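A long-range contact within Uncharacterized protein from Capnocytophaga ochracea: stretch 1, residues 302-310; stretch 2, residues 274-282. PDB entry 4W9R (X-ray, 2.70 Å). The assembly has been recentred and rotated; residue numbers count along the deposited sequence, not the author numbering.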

ATOM      1  N   LYS B 302      16.045 -31.724  20.210  1.00 41.25           N
ATOM      2  CA  LYS B 302      14.751 -32.371  20.387  1.00 43.47           C
ATOM      3  C   LYS B 302      13.634 -31.491  19.844  1.00 47.80           C
ATOM      4  O   LYS B 302      12.592 -31.986  19.414  1.00 50.89           O
ATOM      5  CB  LYS B 302      14.507 -32.703  21.861  1.00 44.70           C
ATOM      6  CG  LYS B 302      13.425 -33.752  22.082  1.00 73.75           C
ATOM      7  CD  LYS B 302      13.462 -34.303  23.501  1.00 93.83           C
ATOM      8  CE  LYS B 302      12.464 -35.442  23.679  1.00 90.66           C
ATOM      9  NZ  LYS B 302      12.526 -36.041  25.041  1.00 76.13           N
ATOM     10  N   TYR B 303      13.863 -30.182  19.858  1.00 48.37           N
ATOM     11  CA  TYR B 303      12.874 -29.225  19.375  1.00 40.29           C
ATOM     12  C   TYR B 303      12.694 -29.318  17.864  1.00 44.77           C
ATOM     13  O   TYR B 303      11.568 -29.354  17.368  1.00 46.91           O
ATOM     14  CB  TYR B 303      13.274 -27.804  19.767  1.00 36.15           C
ATOM     15  CG  TYR B 303      12.320 -26.737  19.276  1.00 46.77           C
ATOM     16  CD1 TYR B 303      11.052 -26.606  19.827  1.00 50.80           C
ATOM     17  CD2 TYR B 303      12.693 -25.852  18.273  1.00 48.67           C
ATOM     18  CE1 TYR B 303      10.178 -25.631  19.386  1.00 52.31           C
ATOM     19  CE2 TYR B 303      11.826 -24.871  17.827  1.00 51.91           C
ATOM     20  CZ  TYR B 303      10.570 -24.765  18.387  1.00 55.94           C
ATOM     21  OH  TYR B 303       9.702 -23.791  17.946  1.00 58.62           O
ATOM     22  N   VAL B 304      13.804 -29.355  17.135  1.00 38.97           N
ATOM     23  CA  VAL B 304      13.737 -29.438  15.681  1.00 41.18           C
ATOM     24  C   VAL B 304      13.314 -30.837  15.247  1.00 45.53           C
ATOM     25  O   VAL B 304      12.723 -31.012  14.182  1.00 41.01           O
ATOM     26  CB  VAL B 304      15.081 -29.067  15.023  1.00 35.21           C
ATOM     27  CG1 VAL B 304      15.427 -27.613  15.314  1.00 33.54           C
ATOM     28  CG2 VAL B 304      16.192 -29.990  15.496  1.00 35.68           C
ATOM     29  N   GLU B 305      13.608 -31.829  16.081  1.00 45.12           N
ATOM     30  CA  GLU B 305      13.163 -33.191  15.820  1.00 50.66           C
ATOM     31  C   GLU B 305      11.643 -33.254  15.891  1.00 51.34           C
ATOM     32  O   GLU B 305      10.999 -33.966  15.119  1.00 42.94           O
ATOM     33  CB  GLU B 305      13.781 -34.170  16.819  1.00 51.99           C
ATOM     34  CG  GLU B 305      13.438 -35.627  16.547  1.00 61.09           C
ATOM     35  CD  GLU B 305      13.874 -36.554  17.666  1.00 73.59           C
ATOM     36  OE1 GLU B 305      13.848 -36.128  18.841  1.00 77.20           O
ATOM     37  OE2 GLU B 305      14.242 -37.709  17.369  1.00 77.82           O
ATOM     38  N   SER B 306      11.076 -32.490  16.819  1.00 52.11           N
ATOM     39  CA  SER B 306       9.635 -32.462  17.013  1.00 50.30           C
ATOM     40  C   SER B 306       8.923 -31.749  15.868  1.00 55.02           C
ATOM     41  O   SER B 306       7.884 -32.218  15.402  1.00 62.76           O
ATOM     42  CB  SER B 306       9.285 -31.795  18.345  1.00 53.73           C
ATOM     43  OG  SER B 306       9.717 -32.588  19.436  1.00 62.90           O
ATOM     44  N   ASN B 307       9.460 -30.618  15.416  1.00 51.00           N
ATOM     45  CA  ASN B 307       8.825 -29.928  14.299  1.00 50.42           C
ATOM     46  C   ASN B 307       9.653 -29.876  13.013  1.00 46.26           C
ATOM     47  O   ASN B 307      10.581 -29.079  12.887  1.00 53.99           O
ATOM     48  CB  ASN B 307       8.482 -28.495  14.719  1.00 51.81           C
ATOM     49  CG  ASN B 307       8.046 -28.398  16.174  1.00 48.92           C
ATOM     50  OD1 ASN B 307       6.858 -28.481  16.483  1.00 59.54           O
ATOM     51  ND2 ASN B 307       9.008 -28.215  17.071  1.00 36.04           N
ATOM     52  N   GLY B 308       9.267 -30.704  12.047  1.00 53.25           N
ATOM     53  CA  GLY B 308       9.649 -30.556  10.654  1.00 43.97           C
ATOM     54  C   GLY B 308      10.972 -31.156  10.204  1.00 42.72           C
ATOM     55  O   GLY B 308      11.142 -31.469   9.027  1.00 58.54           O
ATOM     56  N   TYR B 309      11.912 -31.317  11.130  1.00 38.79           N
ATOM     57  CA  TYR B 309      13.256 -31.785  10.780  1.00 41.65           C
ATOM     58  C   TYR B 309      13.534 -33.271  11.034  1.00 47.33           C
ATOM     59  O   TYR B 309      14.664 -33.725  10.851  1.00 47.48           O
ATOM     60  CB  TYR B 309      14.297 -30.924  11.491  1.00 38.80           C
ATOM     61  CG  TYR B 309      14.249 -29.485  11.030  1.00 32.43           C
ATOM     62  CD1 TYR B 309      13.552 -28.526  11.753  1.00 35.75           C
ATOM     63  CD2 TYR B 309      14.877 -29.090   9.855  1.00 35.00           C
ATOM     64  CE1 TYR B 309      13.496 -27.210  11.330  1.00 45.73           C
ATOM     65  CE2 TYR B 309      14.828 -27.778   9.424  1.00 36.77           C
ATOM     66  CZ  TYR B 309      14.134 -26.842  10.165  1.00 44.17           C
ATOM     67  OH  TYR B 309      14.081 -25.534   9.742  1.00 36.13           O
ATOM     68  N   LEU B 310      12.522 -34.010  11.481  1.00 50.60           N
ATOM     69  CA  LEU B 310      12.676 -35.427  11.827  1.00 48.11           C
ATOM     70  C   LEU B 310      13.336 -36.265  10.728  1.00 43.74           C
ATOM     71  O   LEU B 310      14.093 -37.194  11.013  1.00 41.97           O
ATOM     72  CB  LEU B 310      11.312 -36.029  12.171  1.00 53.03           C
ATOM     73  CG  LEU B 310      11.292 -37.523  12.499  1.00 51.17           C
ATOM     74  CD1 LEU B 310      12.175 -37.821  13.703  1.00 47.55           C
ATOM     75  CD2 LEU B 310       9.871 -38.008  12.735  1.00 49.52           C
TER
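Stretch 2, residues 274-282: KVPILNDVM

Stretch 2 approaches as an extended segment, Lys-274 to Ile-277, that turns into a helix at Leu-278, and it packs against the last turn of the stretch 1 helix and the loop that follows. The CA traces of Lys-302 to Ser-306 and Leu-278 to Met-282 run in roughly opposite directions. The CA atoms come nearest at Asn-307 and Val-275, 6.2 Å apart.

Lys-274 directs its CA-to-CB bond away. That of Val-275 points sideways, and CG1 lies 4.4 Å from Asn-307 O and 4.5 Å from Gly-308 CA. Glycine fits here on two counts: its phi of 86° is one that glycine tolerates easily, and a CB on Gly-308 would lie only 3.0 Å from Val-275 CG1.

Pro-276 has more of its surface covered by stretch 1 than any other residue of stretch 2. Its phi of -59° suits the extended chain, and its CA-to-CB bond points toward stretch 1; in its compact, apolar ring CG meets Tyr-303 CE2 at 3.6 Å and CD meets Asn-307 CB at 3.8 Å. Tyr-309 OH donates a hydrogen bond to Pro-276 O at 2.8 Å, giving this backbone acceptor a polar partner in a largely apolar contact.

Ile-277, the N-cap residue, has its CA-to-CB bond pointing away, while its O accepts from Val-281 N at 3.1 Å as the helix starts. The CA-to-CB bond of Leu-278 points sideways; its branched apolar side chain suits a place beside the tyrosine ring near the hydroxyl end, CD1 4.4 Å from Tyr-309 CE2. Asn-279 and Asp-280 make no contact with stretch 1; Asp-280 is hydrogen-bonded elsewhere in the structure. In Val-281 the CA-to-CB bond points toward stretch 1: CG1 lies 3.9 Å from Val-304 CG1, while CG2 lies 4.1 Å from both Val-304 CG1 and Tyr-309 CE1. Selenomethionine Met-282 lies beyond the contact.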

ATOM      1  N   LYS B 274       3.933 -22.053  13.698  1.00 36.78           N
ATOM      2  CA  LYS B 274       4.887 -21.878  12.614  1.00 29.89           C
ATOM      3  C   LYS B 274       6.024 -22.883  12.704  1.00 35.97           C
ATOM      4  O   LYS B 274       6.718 -22.961  13.718  1.00 49.76           O
ATOM      5  CB  LYS B 274       5.452 -20.455  12.618  1.00 27.94           C
ATOM      6  CG  LYS B 274       6.467 -20.199  11.511  1.00 33.53           C
ATOM      7  CD  LYS B 274       7.032 -18.790  11.573  1.00 26.81           C
ATOM      8  CE  LYS B 274       7.945 -18.518  10.386  1.00 30.13           C
ATOM      9  NZ  LYS B 274       8.462 -17.122  10.379  1.00 24.29           N
ATOM     10  N   VAL B 275       6.202 -23.660  11.640  1.00 37.85           N
ATOM     11  CA  VAL B 275       7.356 -24.539  11.527  1.00 37.36           C
ATOM     12  C   VAL B 275       8.613 -23.685  11.510  1.00 39.39           C
ATOM     13  O   VAL B 275       8.718 -22.760  10.703  1.00 41.59           O
ATOM     14  CB  VAL B 275       7.299 -25.406  10.257  1.00 32.61           C
ATOM     15  CG1 VAL B 275       8.554 -26.259  10.139  1.00 32.58           C
ATOM     16  CG2 VAL B 275       6.054 -26.276  10.263  1.00 28.60           C
ATOM     17  N   PRO B 276       9.560 -23.976  12.414  1.00 37.80           N
ATOM     18  CA  PRO B 276      10.784 -23.174  12.512  1.00 35.88           C
ATOM     19  C   PRO B 276      11.562 -23.156  11.204  1.00 40.48           C
ATOM     20  O   PRO B 276      11.829 -24.206  10.619  1.00 43.06           O
ATOM     21  CB  PRO B 276      11.579 -23.881  13.612  1.00 40.34           C
ATOM     22  CG  PRO B 276      10.549 -24.586  14.426  1.00 38.55           C
ATOM     23  CD  PRO B 276       9.499 -25.022  13.449  1.00 36.34           C
ATOM     24  N   ILE B 277      11.916 -21.957  10.754  1.00 35.08           N
ATOM     25  CA  ILE B 277      12.661 -21.790   9.515  1.00 30.21           C
ATOM     26  C   ILE B 277      14.154 -21.989   9.753  1.00 37.30           C
ATOM     27  O   ILE B 277      14.665 -21.680  10.831  1.00 39.86           O
ATOM     28  CB  ILE B 277      12.407 -20.410   8.891  1.00 34.97           C
ATOM     29  CG1 ILE B 277      12.729 -19.302   9.894  1.00 36.02           C
ATOM     30  CG2 ILE B 277      10.961 -20.300   8.432  1.00 22.60           C
ATOM     31  CD1 ILE B 277      12.512 -17.907   9.350  1.00 36.67           C
ATOM     32  N   LEU B 278      14.838 -22.519   8.743  1.00 37.69           N
ATOM     33  CA  LEU B 278      16.261 -22.834   8.834  1.00 32.05           C
ATOM     34  C   LEU B 278      17.097 -21.645   9.306  1.00 34.17           C
ATOM     35  O   LEU B 278      18.077 -21.816  10.031  1.00 44.65           O
ATOM     36  CB  LEU B 278      16.776 -23.326   7.482  1.00 29.77           C
ATOM     37  CG  LEU B 278      18.179 -23.935   7.481  1.00 36.47           C
ATOM     38  CD1 LEU B 278      18.234 -25.135   8.415  1.00 30.51           C
ATOM     39  CD2 LEU B 278      18.591 -24.326   6.071  1.00 29.54           C
ATOM     40  N   ASN B 279      16.700 -20.446   8.894  1.00 35.92           N
ATOM     41  CA  ASN B 279      17.376 -19.223   9.313  1.00 39.09           C
ATOM     42  C   ASN B 279      17.331 -19.037  10.827  1.00 42.96           C
ATOM     43  O   ASN B 279      18.344 -18.722  11.454  1.00 35.28           O
ATOM     44  CB  ASN B 279      16.749 -18.013   8.617  1.00 47.83           C
ATOM     45  CG  ASN B 279      17.325 -16.695   9.101  1.00 61.13           C
ATOM     46  OD1 ASN B 279      18.361 -16.241   8.616  1.00 74.81           O
ATOM     47  ND2 ASN B 279      16.646 -16.067  10.058  1.00 45.36           N
ATOM     48  N   ASP B 280      16.154 -19.245  11.411  1.00 37.34           N
ATOM     49  CA  ASP B 280      15.968 -19.077  12.847  1.00 38.27           C
ATOM     50  C   ASP B 280      16.673 -20.172  13.642  1.00 44.75           C
ATOM     51  O   ASP B 280      17.181 -19.928  14.736  1.00 45.26           O
ATOM     52  CB  ASP B 280      14.478 -19.055  13.190  1.00 43.95           C
ATOM     53  CG  ASP B 280      13.807 -17.755  12.792  1.00 45.49           C
ATOM     54  OD1 ASP B 280      14.440 -16.954  12.072  1.00 44.71           O
ATOM     55  OD2 ASP B 280      12.645 -17.537  13.196  1.00 53.84           O
ATOM     56  N   VAL B 281      16.698 -21.380  13.089  1.00 39.12           N
ATOM     57  CA  VAL B 281      17.363 -22.497  13.747  1.00 37.27           C
ATOM     58  C   VAL B 281      18.874 -22.295  13.770  1.00 35.32           C
ATOM     59  O   VAL B 281      19.516 -22.454  14.808  1.00 35.93           O
ATOM     60  CB  VAL B 281      17.038 -23.836  13.059  1.00 32.85           C
ATOM     61  CG1 VAL B 281      17.849 -24.964  13.680  1.00 30.59           C
ATOM     62  CG2 VAL B 281      15.549 -24.129  13.152  1.00 26.00           C
HETATM   63  N   MSE B 282      19.437 -21.931  12.622  1.00 35.01           N
HETATM   64  CA  MSE B 282      20.876 -21.721  12.507  1.00 33.88           C
HETATM   65  C   MSE B 282      21.349 -20.533  13.338  1.00 38.77           C
HETATM   66  O   MSE B 282      22.462 -20.540  13.862  1.00 44.27           O
HETATM   67  CB  MSE B 282      21.272 -21.529  11.043  1.00 33.22           C
HETATM   68  CG  MSE B 282      21.161 -22.796  10.216  1.00 49.31           C
HETATM   69 SE   MSE B 282      22.113 -24.284  11.046  1.00 75.01          SE
HETATM   70  CE  MSE B 282      21.668 -25.687   9.768  1.00 92.05           C
TER